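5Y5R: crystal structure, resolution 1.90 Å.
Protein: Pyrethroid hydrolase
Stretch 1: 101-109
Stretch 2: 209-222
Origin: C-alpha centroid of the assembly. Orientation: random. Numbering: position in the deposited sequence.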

ATOM      1  N   LEU A 101      -4.354   0.254   3.716  1.00 16.10           N
ATOM      2  CA  LEU A 101      -5.482   0.688   2.892  1.00 16.88           C
ATOM      3  C   LEU A 101      -5.735  -0.351   1.804  1.00 18.90           C
ATOM      4  O   LEU A 101      -5.088  -0.331   0.746  1.00 21.13           O
ATOM      5  CB  LEU A 101      -5.219   2.081   2.304  1.00 14.54           C
ATOM      6  CG  LEU A 101      -6.246   2.616   1.303  1.00 17.49           C
ATOM      7  CD1 LEU A 101      -7.688   2.641   1.855  1.00 14.68           C
ATOM      8  CD2 LEU A 101      -5.834   3.993   0.812  1.00 20.11           C
ATOM      9  N   THR A 102      -6.760  -1.186   2.037  1.00 22.65           N
ATOM     10  CA  THR A 102      -7.072  -2.411   1.296  1.00 16.86           C
ATOM     11  C   THR A 102      -5.743  -2.977   0.824  1.00 18.31           C
ATOM     12  O   THR A 102      -5.475  -3.124  -0.378  1.00 21.09           O
ATOM     13  CB  THR A 102      -8.138  -2.148   0.208  1.00 21.71           C
ATOM     14  OG1 THR A 102      -8.548  -3.382  -0.399  1.00 21.43           O
ATOM     15  CG2 THR A 102      -7.685  -1.128  -0.880  1.00 20.39           C
ATOM     16  N   ALA A 103      -4.875  -3.231   1.799  1.00 15.51           N
ATOM     17  CA  ALA A 103      -3.456  -3.475   1.595  1.00 18.36           C
ATOM     18  C   ALA A 103      -3.092  -4.875   2.063  1.00 18.65           C
ATOM     19  O   ALA A 103      -3.831  -5.506   2.809  1.00 14.90           O
ATOM     20  CB  ALA A 103      -2.589  -2.446   2.353  1.00 17.21           C
ATOM     21  N   VAL A 104      -1.926  -5.345   1.623  1.00 24.88           N
ATOM     22  CA  VAL A 104      -1.438  -6.661   2.028  1.00 20.35           C
ATOM     23  C   VAL A 104      -0.965  -6.538   3.475  1.00 16.12           C
ATOM     24  O   VAL A 104       0.016  -5.850   3.769  1.00 17.60           O
ATOM     25  CB  VAL A 104      -0.319  -7.159   1.096  1.00 17.46           C
ATOM     26  CG1 VAL A 104       0.168  -8.523   1.534  1.00 21.06           C
ATOM     27  CG2 VAL A 104      -0.808  -7.229  -0.323  1.00 27.43           C
ATOM     28  N   LEU A 105      -1.656  -7.224   4.380  1.00 18.94           N
ATOM     29  CA  LEU A 105      -1.325  -7.269   5.799  1.00 16.18           C
ATOM     30  C   LEU A 105      -1.051  -8.733   6.104  1.00 18.43           C
ATOM     31  O   LEU A 105      -1.968  -9.556   6.129  1.00 16.21           O
ATOM     32  CB  LEU A 105      -2.462  -6.733   6.665  1.00 20.54           C
ATOM     33  CG  LEU A 105      -2.249  -6.986   8.151  1.00 25.11           C
ATOM     34  CD1 LEU A 105      -1.092  -6.105   8.654  1.00 18.57           C
ATOM     35  CD2 LEU A 105      -3.542  -6.782   8.957  1.00 20.58           C
ATOM     36  N   THR A 106       0.217  -9.084   6.211  1.00 21.44           N
ATOM     37  CA  THR A 106       0.574 -10.460   6.474  1.00 19.40           C
ATOM     38  C   THR A 106       1.185 -10.568   7.853  1.00 20.45           C
ATOM     39  O   THR A 106       1.793  -9.625   8.370  1.00 20.72           O
ATOM     40  CB  THR A 106       1.505 -11.045   5.387  1.00 16.76           C
ATOM     41  OG1 THR A 106       2.745 -10.328   5.319  1.00 21.40           O
ATOM     42  CG2 THR A 106       0.831 -10.916   4.104  1.00 18.17           C
ATOM     43  N   ALA A 107       0.949 -11.717   8.456  1.00 21.63           N
ATOM     44  CA  ALA A 107       1.500 -12.006   9.733  1.00 21.16           C
ATOM     45  C   ALA A 107       3.006 -12.150   9.591  1.00 24.02           C
ATOM     46  O   ALA A 107       3.503 -12.460   8.503  1.00 28.57           O
ATOM     47  CB  ALA A 107       0.869 -13.288  10.277  1.00 24.45           C
ATOM     48  N   PRO A 108       3.745 -11.978  10.686  1.00 23.11           N
ATOM     49  CA  PRO A 108       5.198 -12.193  10.646  1.00 26.74           C
ATOM     50  C   PRO A 108       5.577 -13.539  10.038  1.00 21.28           C
ATOM     51  O   PRO A 108       5.070 -14.586  10.430  1.00 24.54           O
ATOM     52  CB  PRO A 108       5.589 -12.110  12.125  1.00 25.52           C
ATOM     53  CG  PRO A 108       4.501 -11.109  12.697  1.00 26.25           C
ATOM     54  CD  PRO A 108       3.278 -11.667  12.057  1.00 27.54           C
ATOM     55  N   GLY A 109       6.496 -13.513   9.077  1.00 24.64           N
ATOM     56  CA  GLY A 109       6.928 -14.757   8.469  1.00 22.15           C
ATOM     57  C   GLY A 109       6.098 -15.221   7.299  1.00 20.69           C
ATOM     58  O   GLY A 109       6.399 -16.280   6.721  1.00 22.63           O
TER
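Stretch 2 209-222: VQRQMQKEFPGPVA

Stretch 2 enters as the last two turns of a helix that begins earlier in the chain and is helical through Glu216; it then continues as an irregular segment to Ala222. Stretch 1 is largely extended without forming a regular strand along its contact, and the two run in the same direction: Thr102 lies nearest Gln210 (CA to CA 6.6 Å), Leu105 nearest Met213 (CA to CA 5.9 Å) and Ala107 nearest Phe217 (CA to CA 4.7 Å). The backbones thus draw together toward the end of the helix, and together the stretches bury 512 Å².

Leu105 is the main bump of stretch 1. Its CA-to-CB bond points toward stretch 2, and its side chain (chi1 t, chi2 p) fills a hollow lined by Met213, Gln214, Phe217 and Val221. Leu105 CB lies 4.5 Å from Met213 CB, Leu105 CD1 3.7 Å from Phe217 CD1, and Leu105 CD2 4.1 Å from Gln214 CA and 4.2 Å from Val221 CG2. The helix and the segment after it both line the hollow; the CA-to-CB bond of Val221 points toward stretch 1.

Met213, a selenomethionine, is the answering bump. Its side chain runs back along stretch 1, with Met213 SE 4.1 Å from Val104 CA and Met213 CE 3.5 Å from Ala103 O, while Met213 CB rests 3.4 Å from Leu105 O. The CA-to-CB bonds of Ala103 and Val104 point away, and their nearest atoms to the selenomethionine are backbone atoms. Farther back, Thr102 OG1 lies 3.1 Å from Gln210 CD, the end of the glutamine side chain reaching nearer than its sideways CA-to-CB bond would suggest.

Phe217, the first residue to leave helical phi/psi, likewise starts sideways but brings its ring (chi1 t) close to stretch 1. Thr106 O meets the ring edge near its plane, 3.4 Å from Phe217 CD1; Ala107 CA is 3.8 Å from Phe217 CD1, and Pro108 CD is 4.3 Å from Phe217 CE1. At the more open end, where the backbones are closest, Ala107 CB lies 3.8 Å from Glu216 O and 3.9 Å from Pro218 CD. The two prolines then meet, Pro108 CD to Pro218 CD at 3.7 Å.

No clear direct hydrogen bond joins the stretches, and the fit rests chiefly on packing. Water 1 bridges their backbones, donating to Leu105 O and to Met213 O, each 2.9 Å from the water oxygen.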

ATOM      1  N   VAL A 209     -10.997 -11.488   1.520  1.00 11.90           N
ATOM      2  CA  VAL A 209      -9.555 -11.623   1.699  1.00 13.18           C
ATOM      3  C   VAL A 209      -9.021 -10.564   2.642  1.00 13.87           C
ATOM      4  O   VAL A 209      -8.138 -10.829   3.465  1.00 13.06           O
ATOM      5  CB  VAL A 209      -8.854 -11.551   0.340  1.00 16.50           C
ATOM      6  CG1 VAL A 209      -7.369 -11.540   0.548  1.00 15.28           C
ATOM      7  CG2 VAL A 209      -9.257 -12.754  -0.460  1.00 10.64           C
ATOM      8  N   GLN A 210      -9.491  -9.336   2.475  1.00 12.76           N
ATOM      9  CA  GLN A 210      -9.139  -8.266   3.388  1.00 14.86           C
ATOM     10  C   GLN A 210      -9.415  -8.682   4.815  1.00 16.46           C
ATOM     11  O   GLN A 210      -8.544  -8.573   5.683  1.00 16.30           O
ATOM     12  CB  GLN A 210      -9.925  -7.011   3.032  1.00 16.60           C
ATOM     13  CG  GLN A 210      -9.462  -6.355   1.757  1.00 16.61           C
ATOM     14  CD  GLN A 210     -10.345  -5.218   1.362  1.00 22.89           C
ATOM     15  OE1 GLN A 210     -10.376  -4.163   2.031  1.00 19.26           O
ATOM     16  NE2 GLN A 210     -11.115  -5.426   0.301  1.00 18.00           N
ATOM     17  N   ARG A 211     -10.633  -9.171   5.074  1.00 12.23           N
ATOM     18  CA  ARG A 211     -10.989  -9.517   6.454  1.00 21.58           C
ATOM     19  C   ARG A 211     -10.244 -10.754   6.945  1.00 19.91           C
ATOM     20  O   ARG A 211     -10.013 -10.895   8.153  1.00 20.45           O
ATOM     21  CB  ARG A 211     -12.509  -9.715   6.598  1.00 18.27           C
ATOM     22  CG  ARG A 211     -13.320  -8.431   6.399  1.00 21.99           C
ATOM     23  CD  ARG A 211     -14.834  -8.592   6.221  1.00 22.04           C
ATOM     24  NE  ARG A 211     -15.461  -7.265   6.196  1.00 23.42           N
ATOM     25  CZ  ARG A 211     -16.724  -6.972   5.879  1.00 22.84           C
ATOM     26  NH1 ARG A 211     -17.109  -5.701   5.875  1.00 19.48           N
ATOM     27  NH2 ARG A 211     -17.600  -7.904   5.556  1.00 15.34           N
ATOM     28  N   GLN A 212      -9.869 -11.652   6.028  1.00 20.48           N
ATOM     29  CA  GLN A 212      -9.105 -12.835   6.399  1.00 20.22           C
ATOM     30  C   GLN A 212      -7.706 -12.447   6.838  1.00 20.37           C
ATOM     31  O   GLN A 212      -7.161 -13.003   7.801  1.00 21.53           O
ATOM     32  CB  GLN A 212      -9.081 -13.807   5.208  1.00 16.24           C
ATOM     33  CG  GLN A 212      -8.508 -15.174   5.510  1.00 22.10           C
ATOM     34  CD  GLN A 212      -9.435 -15.976   6.395  1.00 29.51           C
ATOM     35  OE1 GLN A 212     -10.656 -15.948   6.214  1.00 27.76           O
ATOM     36  NE2 GLN A 212      -8.867 -16.698   7.347  1.00 24.01           N
HETATM   37  N   MSE A 213      -7.122 -11.458   6.178  1.00 21.87           N
HETATM   38  CA  MSE A 213      -5.821 -10.969   6.582  1.00 19.89           C
HETATM   39  C   MSE A 213      -5.853 -10.322   7.968  1.00 21.66           C
HETATM   40  O   MSE A 213      -4.986 -10.593   8.799  1.00 21.66           O
HETATM   41  CB  MSE A 213      -5.290 -10.000   5.525  1.00 17.15           C
HETATM   42  CG  MSE A 213      -4.854 -10.775   4.299  1.00 20.07           C
HETATM   43 SE   MSE A 213      -4.039  -9.690   2.897  0.71 32.24          SE
HETATM   44  CE  MSE A 213      -5.538  -8.590   2.425  1.00 13.33           C
ATOM     45  N   GLN A 214      -6.844  -9.464   8.219  1.00 21.16           N
ATOM     46  CA  GLN A 214      -7.003  -8.945   9.582  1.00 26.48           C
ATOM     47  C   GLN A 214      -7.126 -10.084  10.582  1.00 21.00           C
ATOM     48  O   GLN A 214      -6.450 -10.092  11.617  1.00 21.85           O
ATOM     49  CB  GLN A 214      -8.230  -8.033   9.675  1.00 23.62           C
ATOM     50  CG  GLN A 214      -8.125  -6.834   8.808  1.00 21.60           C
ATOM     51  CD  GLN A 214      -9.437  -6.122   8.653  1.00 24.77           C
ATOM     52  OE1 GLN A 214      -9.978  -5.541   9.604  1.00 28.95           O
ATOM     53  NE2 GLN A 214      -9.969  -6.164   7.456  1.00 19.06           N
ATOM     54  N   LYS A 215      -7.919 -11.094  10.238  1.00 23.89           N
ATOM     55  CA  LYS A 215      -8.192 -12.193  11.156  1.00 27.97           C
ATOM     56  C   LYS A 215      -6.922 -12.965  11.518  1.00 34.88           C
ATOM     57  O   LYS A 215      -6.792 -13.450  12.652  1.00 29.28           O
ATOM     58  CB  LYS A 215      -9.246 -13.118  10.541  1.00 30.36           C
ATOM     59  CG  LYS A 215      -9.566 -14.323  11.372  1.00 32.47           C
ATOM     60  CD  LYS A 215     -10.718 -15.142  10.822  1.00 36.23           C
ATOM     61  CE  LYS A 215     -11.448 -15.821  11.991  1.00 38.61           C
ATOM     62  NZ  LYS A 215     -10.606 -16.874  12.624  1.00 42.91           N
ATOM     63  N   GLU A 216      -5.997 -13.148  10.553  1.00 28.58           N
ATOM     64  CA  GLU A 216      -4.812 -13.972  10.786  1.00 28.21           C
ATOM     65  C   GLU A 216      -3.609 -13.191  11.318  1.00 25.19           C
ATOM     66  O   GLU A 216      -2.614 -13.814  11.701  1.00 30.07           O
ATOM     67  CB  GLU A 216      -4.422 -14.703   9.491  1.00 28.06           C
ATOM     68  CG  GLU A 216      -5.441 -15.772   9.084  1.00 21.95           C
ATOM     69  CD  GLU A 216      -5.073 -16.589   7.849  1.00 25.86           C
ATOM     70  OE1 GLU A 216      -6.006 -17.148   7.235  1.00 28.11           O
ATOM     71  OE2 GLU A 216      -3.904 -16.617   7.413  1.00 26.20           O
ATOM     72  N   PHE A 217      -3.672 -11.846  11.383  1.00 21.90           N
ATOM     73  CA  PHE A 217      -2.556 -11.105  11.965  1.00 28.21           C
ATOM     74  C   PHE A 217      -2.622 -11.185  13.487  1.00 26.85           C
ATOM     75  O   PHE A 217      -3.698 -11.027  14.066  1.00 26.48           O
ATOM     76  CB  PHE A 217      -2.575  -9.629  11.537  1.00 21.58           C
ATOM     77  CG  PHE A 217      -1.305  -8.876  11.880  1.00 27.32           C
ATOM     78  CD1 PHE A 217      -0.223  -8.831  11.001  1.00 23.08           C
ATOM     79  CD2 PHE A 217      -1.184  -8.222  13.078  1.00 21.14           C
ATOM     80  CE1 PHE A 217       0.925  -8.133  11.338  1.00 26.04           C
ATOM     81  CE2 PHE A 217      -0.035  -7.546  13.415  1.00 27.57           C
ATOM     82  CZ  PHE A 217       1.018  -7.485  12.539  1.00 27.12           C
ATOM     83  N   PRO A 218      -1.485 -11.397  14.153  1.00 28.25           N
ATOM     84  CA  PRO A 218      -1.503 -11.565  15.613  1.00 29.04           C
ATOM     85  C   PRO A 218      -1.666 -10.231  16.332  1.00 30.02           C
ATOM     86  O   PRO A 218      -0.911  -9.280  16.103  1.00 34.71           O
ATOM     87  CB  PRO A 218      -0.142 -12.204  15.906  1.00 27.59           C
ATOM     88  CG  PRO A 218       0.723 -11.722  14.814  1.00 25.59           C
ATOM     89  CD  PRO A 218      -0.134 -11.589  13.593  1.00 24.41           C
ATOM     90  N   GLY A 219      -2.655 -10.161  17.217  1.00 27.57           N
ATOM     91  CA  GLY A 219      -2.885  -8.931  17.928  1.00 31.46           C
ATOM     92  C   GLY A 219      -3.967  -8.079  17.293  1.00 29.14           C
ATOM     93  O   GLY A 219      -4.467  -8.356  16.192  1.00 28.95           O
ATOM     94  N   PRO A 220      -4.341  -7.006  17.989  1.00 21.06           N
ATOM     95  CA  PRO A 220      -5.459  -6.187  17.528  1.00 20.53           C
ATOM     96  C   PRO A 220      -5.096  -5.374  16.297  1.00 20.50           C
ATOM     97  O   PRO A 220      -3.948  -4.954  16.114  1.00 26.84           O
ATOM     98  CB  PRO A 220      -5.747  -5.277  18.738  1.00 29.57           C
ATOM     99  CG  PRO A 220      -4.419  -5.122  19.402  1.00 24.74           C
ATOM    100  CD  PRO A 220      -3.682  -6.439  19.180  1.00 25.41           C
ATOM    101  N   VAL A 221      -6.083  -5.227  15.420  1.00 24.40           N
ATOM    102  CA  VAL A 221      -6.022  -4.371  14.244  1.00 25.47           C
ATOM    103  C   VAL A 221      -7.295  -3.539  14.261  1.00 22.59           C
ATOM    104  O   VAL A 221      -8.394  -4.096  14.165  1.00 19.70           O
ATOM    105  CB  VAL A 221      -5.941  -5.171  12.926  1.00 19.92           C
ATOM    106  CG1 VAL A 221      -5.978  -4.232  11.718  1.00 19.01           C
ATOM    107  CG2 VAL A 221      -4.733  -6.071  12.887  1.00 23.93           C
ATOM    108  N   ALA A 222      -7.156  -2.219  14.376  1.00 18.57           N
ATOM    109  CA  ALA A 222      -8.326  -1.365  14.259  1.00 23.48           C
ATOM    110  C   ALA A 222      -8.807  -1.373  12.813  1.00 25.74           C
ATOM    111  O   ALA A 222      -8.032  -1.636  11.881  1.00 24.99           O
ATOM    112  CB  ALA A 222      -8.007   0.062  14.710  1.00 23.75           C
TER
HETATM  113  O   HOH W   1      -2.411 -11.681   8.112  1.00 20.95           O